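Local coordinates for protein PEPTIDE N-myristoyltransferase (Saccharomyces cerevisiae, PDB 1IIC) that catalyses the transfer of myristate from myristoyl-CoA to the N-terminal glycine of protein and peptide substrates, at residues E241-Y246 with T291-F296; Q247-L252 with D323-F328. All blocks are in the same frame, centred on the assembly; numbering follows the deposited sequence.

Interaction 1 of 2, residues E241-Y246 with T291-F296; sequences ELFKRY and TDFFSF
Leu-242 and Phe-243 press helix 241-246 onto strand 291-296, the two short axes crossing at 84° with 9.1 Å between them at closest approach. This is alpha/beta packing in the C-terminal half of the N-myristoyltransferase fold, a member of the acetyltransferase (GNAT-like) clan: helix 236-247 lies on one side of the mixed sheet, and the side chain of Phe-294 packs against helix 334-357. On this strand Leu-242 meets backbone rather than a side chain. With CG anti to the backbone N (chi1 170°), its CD2 methyl settles against the peptide link between Thr-291 and Asp-292, 3.6 Å from Thr-291 C. Thr-291 and Asp-292 both point their CB away from the helix; Thr-291 OG1 hydrogen-bonds Asp-292 OD1 from above the carboxylate plane, and that carboxylate also takes a hydrogen bond with Thr-322 and a salt bridge with Arg-343. The rings of Phe-243 and Phe-293 meet obliquely, their planes at 84° and centroids 5.9 Å apart, amid further aromatic neighbours, Phe-261 and Tyr-319 beside Phe-243 and Phe-265 edge-to-face with Phe-293. Their closest atoms are Phe-243 CD1 and Phe-293 CE1, at 3.9 Å.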
loop_
_atom_site.group_PDB
_atom_site.type_symbol
_atom_site.label_atom_id
_atom_site.label_comp_id
_atom_site.label_asym_id
_atom_site.label_seq_id
_atom_site.Cartn_x
_atom_site.Cartn_y
_atom_site.Cartn_z
ATOM N N GLU A 241 -9.172 -2.359 18.924
ATOM C CA GLU A 241 -9.112 -3.704 19.474
ATOM C C GLU A 241 -9.730 -4.687 18.480
ATOM O O GLU A 241 -9.245 -5.801 18.308
ATOM C CB GLU A 241 -9.852 -3.754 20.814
ATOM C CG GLU A 241 -9.212 -4.686 21.828
ATOM C CD GLU A 241 -7.885 -4.162 22.364
ATOM O OE1 GLU A 241 -7.015 -4.989 22.713
ATOM O OE2 GLU A 241 -7.711 -2.927 22.457
ATOM N N LEU A 242 -10.813 -4.273 17.835
ATOM C CA LEU A 242 -11.465 -5.121 16.841
ATOM C C LEU A 242 -10.471 -5.394 15.709
ATOM O O LEU A 242 -10.335 -6.518 15.237
ATOM C CB LEU A 242 -12.696 -4.413 16.266
ATOM C CG LEU A 242 -13.341 -5.070 15.039
ATOM C CD1 LEU A 242 -13.852 -6.447 15.404
ATOM C CD2 LEU A 242 -14.483 -4.189 14.520
ATOM N N PHE A 243 -9.777 -4.346 15.286
ATOM C CA PHE A 243 -8.803 -4.454 14.200
ATOM C C PHE A 243 -7.669 -5.404 14.557
ATOM O O PHE A 243 -7.392 -6.352 13.823
ATOM C CB PHE A 243 -8.230 -3.078 13.864
ATOM C CG PHE A 243 -7.220 -3.102 12.761
ATOM C CD1 PHE A 243 -7.595 -3.443 11.462
ATOM C CD2 PHE A 243 -5.887 -2.815 13.021
ATOM C CE1 PHE A 243 -6.651 -3.499 10.444
ATOM C CE2 PHE A 243 -4.939 -2.867 12.007
ATOM C CZ PHE A 243 -5.321 -3.211 10.717
ATOM N N LYS A 244 -7.022 -5.138 15.688
ATOM C CA LYS A 244 -5.922 -5.963 16.170
ATOM C C LYS A 244 -6.332 -7.423 16.276
ATOM O O LYS A 244 -5.575 -8.328 15.921
ATOM C CB LYS A 244 -5.460 -5.466 17.547
ATOM C CG LYS A 244 -4.515 -6.420 18.260
ATOM C CD LYS A 244 -4.069 -5.882 19.623
ATOM C CE LYS A 244 -3.149 -6.884 20.328
ATOM N NZ LYS A 244 -2.623 -6.381 21.637
ATOM N N ARG A 245 -7.539 -7.644 16.780
ATOM C CA ARG A 245 -8.052 -8.986 16.957
ATOM C C ARG A 245 -8.164 -9.688 15.607
ATOM O O ARG A 245 -7.642 -10.792 15.421
ATOM C CB ARG A 245 -9.420 -8.919 17.635
ATOM C CG ARG A 245 -9.676 -10.010 18.641
ATOM C CD ARG A 245 -9.736 -11.380 17.994
ATOM N NE ARG A 245 -10.980 -12.062 18.335
ATOM C CZ ARG A 245 -11.403 -12.263 19.575
ATOM N NH1 ARG A 245 -10.674 -11.832 20.598
ATOM N NH2 ARG A 245 -12.561 -12.876 19.795
ATOM N N TYR A 246 -8.846 -9.041 14.667
ATOM C CA TYR A 246 -9.024 -9.609 13.333
ATOM C C TYR A 246 -7.670 -9.876 12.654
ATOM O O TYR A 246 -7.426 -10.980 12.179
ATOM C CB TYR A 246 -9.896 -8.671 12.483
ATOM C CG TYR A 246 -10.033 -9.102 11.044
ATOM C CD1 TYR A 246 -9.226 -8.550 10.055
ATOM C CD2 TYR A 246 -10.905 -10.124 10.685
ATOM C CE1 TYR A 246 -9.275 -9.009 8.746
ATOM C CE2 TYR A 246 -10.960 -10.593 9.382
ATOM C CZ TYR A 246 -10.137 -10.031 8.416
ATOM O OH TYR A 246 -10.165 -10.502 7.131
ATOM N N THR A 291 -18.844 -3.584 15.348
ATOM C CA THR A 291 -18.581 -4.911 14.819
ATOM C C THR A 291 -17.886 -4.963 13.455
ATOM O O THR A 291 -17.457 -6.031 13.035
ATOM C CB THR A 291 -19.900 -5.691 14.707
ATOM O OG1 THR A 291 -20.814 -4.955 13.883
ATOM C CG2 THR A 291 -20.522 -5.893 16.092
ATOM N N ASP A 292 -17.781 -3.829 12.767
ATOM C CA ASP A 292 -17.148 -3.793 11.451
ATOM C C ASP A 292 -16.340 -2.523 11.228
ATOM O O ASP A 292 -16.595 -1.485 11.832
ATOM C CB ASP A 292 -18.199 -3.913 10.333
ATOM C CG ASP A 292 -19.036 -5.169 10.454
ATOM O OD1 ASP A 292 -20.095 -5.118 11.117
ATOM O OD2 ASP A 292 -18.627 -6.211 9.904
ATOM N N PHE A 293 -15.365 -2.613 10.339
ATOM C CA PHE A 293 -14.499 -1.488 10.045
ATOM C C PHE A 293 -13.838 -1.710 8.700
ATOM O O PHE A 293 -13.390 -2.810 8.404
ATOM C CB PHE A 293 -13.432 -1.365 11.139
ATOM C CG PHE A 293 -12.196 -0.615 10.717
ATOM C CD1 PHE A 293 -10.998 -1.292 10.497
ATOM C CD2 PHE A 293 -12.225 0.761 10.534
ATOM C CE1 PHE A 293 -9.853 -0.609 10.102
ATOM C CE2 PHE A 293 -11.082 1.454 10.137
ATOM C CZ PHE A 293 -9.894 0.766 9.920
ATOM N N PHE A 294 -13.821 -0.674 7.872
ATOM C CA PHE A 294 -13.160 -0.775 6.589
ATOM C C PHE A 294 -12.742 0.601 6.116
ATOM O O PHE A 294 -13.356 1.611 6.463
ATOM C CB PHE A 294 -14.043 -1.486 5.548
ATOM C CG PHE A 294 -15.262 -0.719 5.139
ATOM C CD1 PHE A 294 -16.525 -1.136 5.544
ATOM C CD2 PHE A 294 -15.159 0.393 4.307
ATOM C CE1 PHE A 294 -17.663 -0.461 5.123
ATOM C CE2 PHE A 294 -16.296 1.075 3.881
ATOM C CZ PHE A 294 -17.547 0.647 4.289
ATOM N N SER A 295 -11.680 0.644 5.326
ATOM C CA SER A 295 -11.185 1.915 4.839
ATOM C C SER A 295 -10.606 1.794 3.448
ATOM O O SER A 295 -10.320 0.698 2.977
ATOM C CB SER A 295 -10.096 2.436 5.779
ATOM O OG SER A 295 -9.006 1.530 5.807
ATOM N N PHE A 296 -10.464 2.933 2.789
ATOM C CA PHE A 296 -9.862 2.985 1.473
ATOM C C PHE A 296 -9.249 4.372 1.354
ATOM O O PHE A 296 -9.668 5.292 2.059
ATOM C CB PHE A 296 -10.893 2.720 0.366
ATOM C CG PHE A 296 -12.034 3.716 0.308
ATOM C CD1 PHE A 296 -11.895 4.925 -0.368
ATOM C CD2 PHE A 296 -13.271 3.408 0.878
ATOM C CE1 PHE A 296 -12.977 5.820 -0.480
ATOM C CE2 PHE A 296 -14.360 4.291 0.774
ATOM C CZ PHE A 296 -14.214 5.497 0.094
#

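Interaction 2 of 2, residues Q247-L252 with D323-F328; sequences QSRFEL and DADFQF
Arg-249 and Asp-325 join two loops through a bidentate salt bridge, each residue sitting in a type I beta turn (Gln-247 to Phe-250, and Asp-323 to Phe-326). From CB of Arg-249, CG lies between the backbone N and the carbonyl carbon (chi1 72°) and rests 3.6 Å above the ring of Phe-250, over its centre. CD runs on anti to CA, and the chain then bends at the CG-CD bond. NE turns back to the carbonyl oxygen of Tyr-246 and hydrogen-bonds it, which ties the guanidinium to the end of the preceding helix. Beyond CZ, NH1 donates to Asp-325 OD2 at 2.9 Å, on the syn side and somewhat out of the carboxylate plane. NH2 donates to the syn lone pair of Asp-325 OD1, also at 2.9 Å and straighter, with an N-H...O angle of 161°. The same NH2 lies at the edge of the Phe-326 ring, 4.0 Å from CE2. Guanidinium and carboxylate are nearly coplanar, their planes 8° apart. Asp-370 adds a long, weak ion pair at NH1. Opposite charges matched by two bonds, with NE held separately, fix the rotation of the guanidinium and should favour a charged Asp-325 carboxylate in this partly buried setting.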
loop_
_atom_site.group_PDB
_atom_site.type_symbol
_atom_site.label_atom_id
_atom_site.label_comp_id
_atom_site.label_asym_id
_atom_site.label_seq_id
_atom_site.Cartn_x
_atom_site.Cartn_y
_atom_site.Cartn_z
ATOM N N GLN A 247 -6.801 -8.861 12.656
ATOM C CA GLN A 247 -5.448 -8.893 12.074
ATOM C C GLN A 247 -4.534 -10.002 12.549
ATOM O O GLN A 247 -3.632 -10.428 11.814
ATOM C CB GLN A 247 -4.697 -7.606 12.400
ATOM C CG GLN A 247 -4.713 -6.557 11.352
ATOM C CD GLN A 247 -3.351 -5.915 11.202
ATOM O OE1 GLN A 247 -2.679 -5.590 12.187
ATOM N NE2 GLN A 247 -2.938 -5.729 9.970
ATOM N N SER A 248 -4.717 -10.409 13.803
ATOM C CA SER A 248 -3.886 -11.436 14.409
ATOM C C SER A 248 -3.888 -12.736 13.628
ATOM O O SER A 248 -3.035 -13.586 13.848
ATOM C CB SER A 248 -4.336 -11.705 15.850
ATOM O OG SER A 248 -5.633 -12.283 15.875
ATOM N N ARG A 249 -4.839 -12.893 12.711
ATOM C CA ARG A 249 -4.916 -14.117 11.915
ATOM C C ARG A 249 -3.829 -14.163 10.838
ATOM O O ARG A 249 -3.402 -15.236 10.419
ATOM C CB ARG A 249 -6.284 -14.222 11.239
ATOM C CG ARG A 249 -6.497 -13.240 10.090
ATOM C CD ARG A 249 -7.930 -13.339 9.594
ATOM N NE ARG A 249 -8.864 -13.180 10.709
ATOM C CZ ARG A 249 -10.126 -13.586 10.695
ATOM N NH1 ARG A 249 -10.622 -14.185 9.623
ATOM N NH2 ARG A 249 -10.891 -13.396 11.760
ATOM N N PHE A 250 -3.394 -12.992 10.387
ATOM C CA PHE A 250 -2.380 -12.907 9.342
ATOM C C PHE A 250 -0.965 -13.145 9.893
ATOM O O PHE A 250 -0.725 -13.011 11.098
ATOM C CB PHE A 250 -2.488 -11.535 8.655
ATOM C CG PHE A 250 -3.869 -11.238 8.098
ATOM C CD1 PHE A 250 -4.575 -10.104 8.505
ATOM C CD2 PHE A 250 -4.469 -12.106 7.190
ATOM C CE1 PHE A 250 -5.869 -9.837 8.016
ATOM C CE2 PHE A 250 -5.750 -11.856 6.694
ATOM C CZ PHE A 250 -6.457 -10.725 7.103
ATOM N N GLU A 251 -0.030 -13.509 9.019
ATOM C CA GLU A 251 1.337 -13.765 9.448
ATOM C C GLU A 251 2.267 -12.571 9.277
ATOM O O GLU A 251 3.316 -12.505 9.920
ATOM C CB GLU A 251 1.889 -14.996 8.719
ATOM C CG GLU A 251 1.148 -16.293 9.078
ATOM C CD GLU A 251 1.667 -17.500 8.322
ATOM O OE1 GLU A 251 2.134 -17.325 7.185
ATOM O OE2 GLU A 251 1.592 -18.628 8.848
ATOM N N LEU A 252 1.887 -11.627 8.418
ATOM C CA LEU A 252 2.686 -10.413 8.191
ATOM C C LEU A 252 1.787 -9.194 8.384
ATOM O O LEU A 252 0.897 -8.929 7.570
ATOM C CB LEU A 252 3.268 -10.389 6.776
ATOM C CG LEU A 252 4.150 -9.170 6.472
ATOM C CD1 LEU A 252 5.386 -9.191 7.371
ATOM C CD2 LEU A 252 4.564 -9.183 5.004
ATOM N N ASP A 323 -16.095 -8.859 13.122
ATOM C CA ASP A 323 -16.166 -9.955 14.090
ATOM C C ASP A 323 -17.020 -11.108 13.563
ATOM O O ASP A 323 -17.314 -12.051 14.295
ATOM C CB ASP A 323 -16.753 -9.472 15.422
ATOM C CG ASP A 323 -18.161 -8.883 15.279
ATOM O OD1 ASP A 323 -18.815 -9.071 14.224
ATOM O OD2 ASP A 323 -18.619 -8.229 16.243
ATOM N N ALA A 324 -17.399 -11.030 12.289
ATOM C CA ALA A 324 -18.240 -12.050 11.665
ATOM C C ALA A 324 -17.854 -13.503 11.941
ATOM O O ALA A 324 -18.723 -14.373 11.959
ATOM C CB ALA A 324 -18.313 -11.816 10.158
ATOM N N ASP A 325 -16.569 -13.789 12.139
ATOM C CA ASP A 325 -16.173 -15.168 12.400
ATOM C C ASP A 325 -15.513 -15.396 13.760
ATOM O O ASP A 325 -14.935 -16.463 14.003
ATOM C CB ASP A 325 -15.264 -15.699 11.271
ATOM C CG ASP A 325 -13.832 -15.171 11.344
ATOM O OD1 ASP A 325 -13.473 -14.471 12.319
ATOM O OD2 ASP A 325 -13.052 -15.476 10.412
ATOM N N PHE A 326 -15.607 -14.407 14.645
ATOM C CA PHE A 326 -15.013 -14.506 15.982
ATOM C C PHE A 326 -15.673 -15.593 16.822
ATOM O O PHE A 326 -15.245 -15.882 17.936
ATOM C CB PHE A 326 -15.150 -13.176 16.733
ATOM C CG PHE A 326 -14.166 -12.125 16.313
ATOM C CD1 PHE A 326 -13.990 -10.980 17.090
ATOM C CD2 PHE A 326 -13.411 -12.269 15.148
ATOM C CE1 PHE A 326 -13.080 -9.990 16.716
ATOM C CE2 PHE A 326 -12.496 -11.281 14.764
ATOM C CZ PHE A 326 -12.331 -10.140 15.551
ATOM N N GLN A 327 -16.728 -16.180 16.286
ATOM C CA GLN A 327 -17.470 -17.214 16.983
ATOM C C GLN A 327 -16.841 -18.589 16.777
ATOM O O GLN A 327 -17.012 -19.493 17.593
ATOM C CB GLN A 327 -18.900 -17.206 16.457
ATOM C CG GLN A 327 -19.890 -18.016 17.224
ATOM C CD GLN A 327 -21.194 -18.132 16.463
ATOM O OE1 GLN A 327 -21.651 -17.161 15.842
ATOM N NE2 GLN A 327 -21.806 -19.317 16.504
ATOM N N PHE A 328 -16.120 -18.749 15.676
ATOM C CA PHE A 328 -15.479 -20.017 15.373
ATOM C C PHE A 328 -14.021 -19.937 15.796
ATOM O O PHE A 328 -13.410 -18.870 15.751
ATOM C CB PHE A 328 -15.592 -20.317 13.872
ATOM C CG PHE A 328 -16.988 -20.155 13.327
ATOM C CD1 PHE A 328 -17.511 -18.889 13.076
ATOM C CD2 PHE A 328 -17.801 -21.266 13.121
ATOM C CE1 PHE A 328 -18.828 -18.726 12.632
ATOM C CE2 PHE A 328 -19.122 -21.114 12.677
ATOM C CZ PHE A 328 -19.634 -19.842 12.433
#

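From the N terminus, the chain runs through helix 236-247, which supplies 241-246, and passes straight into segment 247-252, whose turn, Gln-247 to Phe-250, leads on to strand 252-254. After helix 258-265 and strand 278-284 it reaches 291-296, where interaction 1 closes a loop of 44 residues. Strand 311-322 then leads to 323-328, and interaction 2 closes a loop of 70. The two loops cross rather than nest, since their segments alternate. The centres of interactions 1 and 2 lie about 10 Å apart, and the two contacts touch: Thr-291 O and Asp-323 N make a probable hydrogen bond, while Phe-326 packs on Leu-242 and takes a cation-pi contact from Arg-245. Together they tie helix 236-247 and its C-terminal turn to the mixed sheet and to the loop entering helix 334-357.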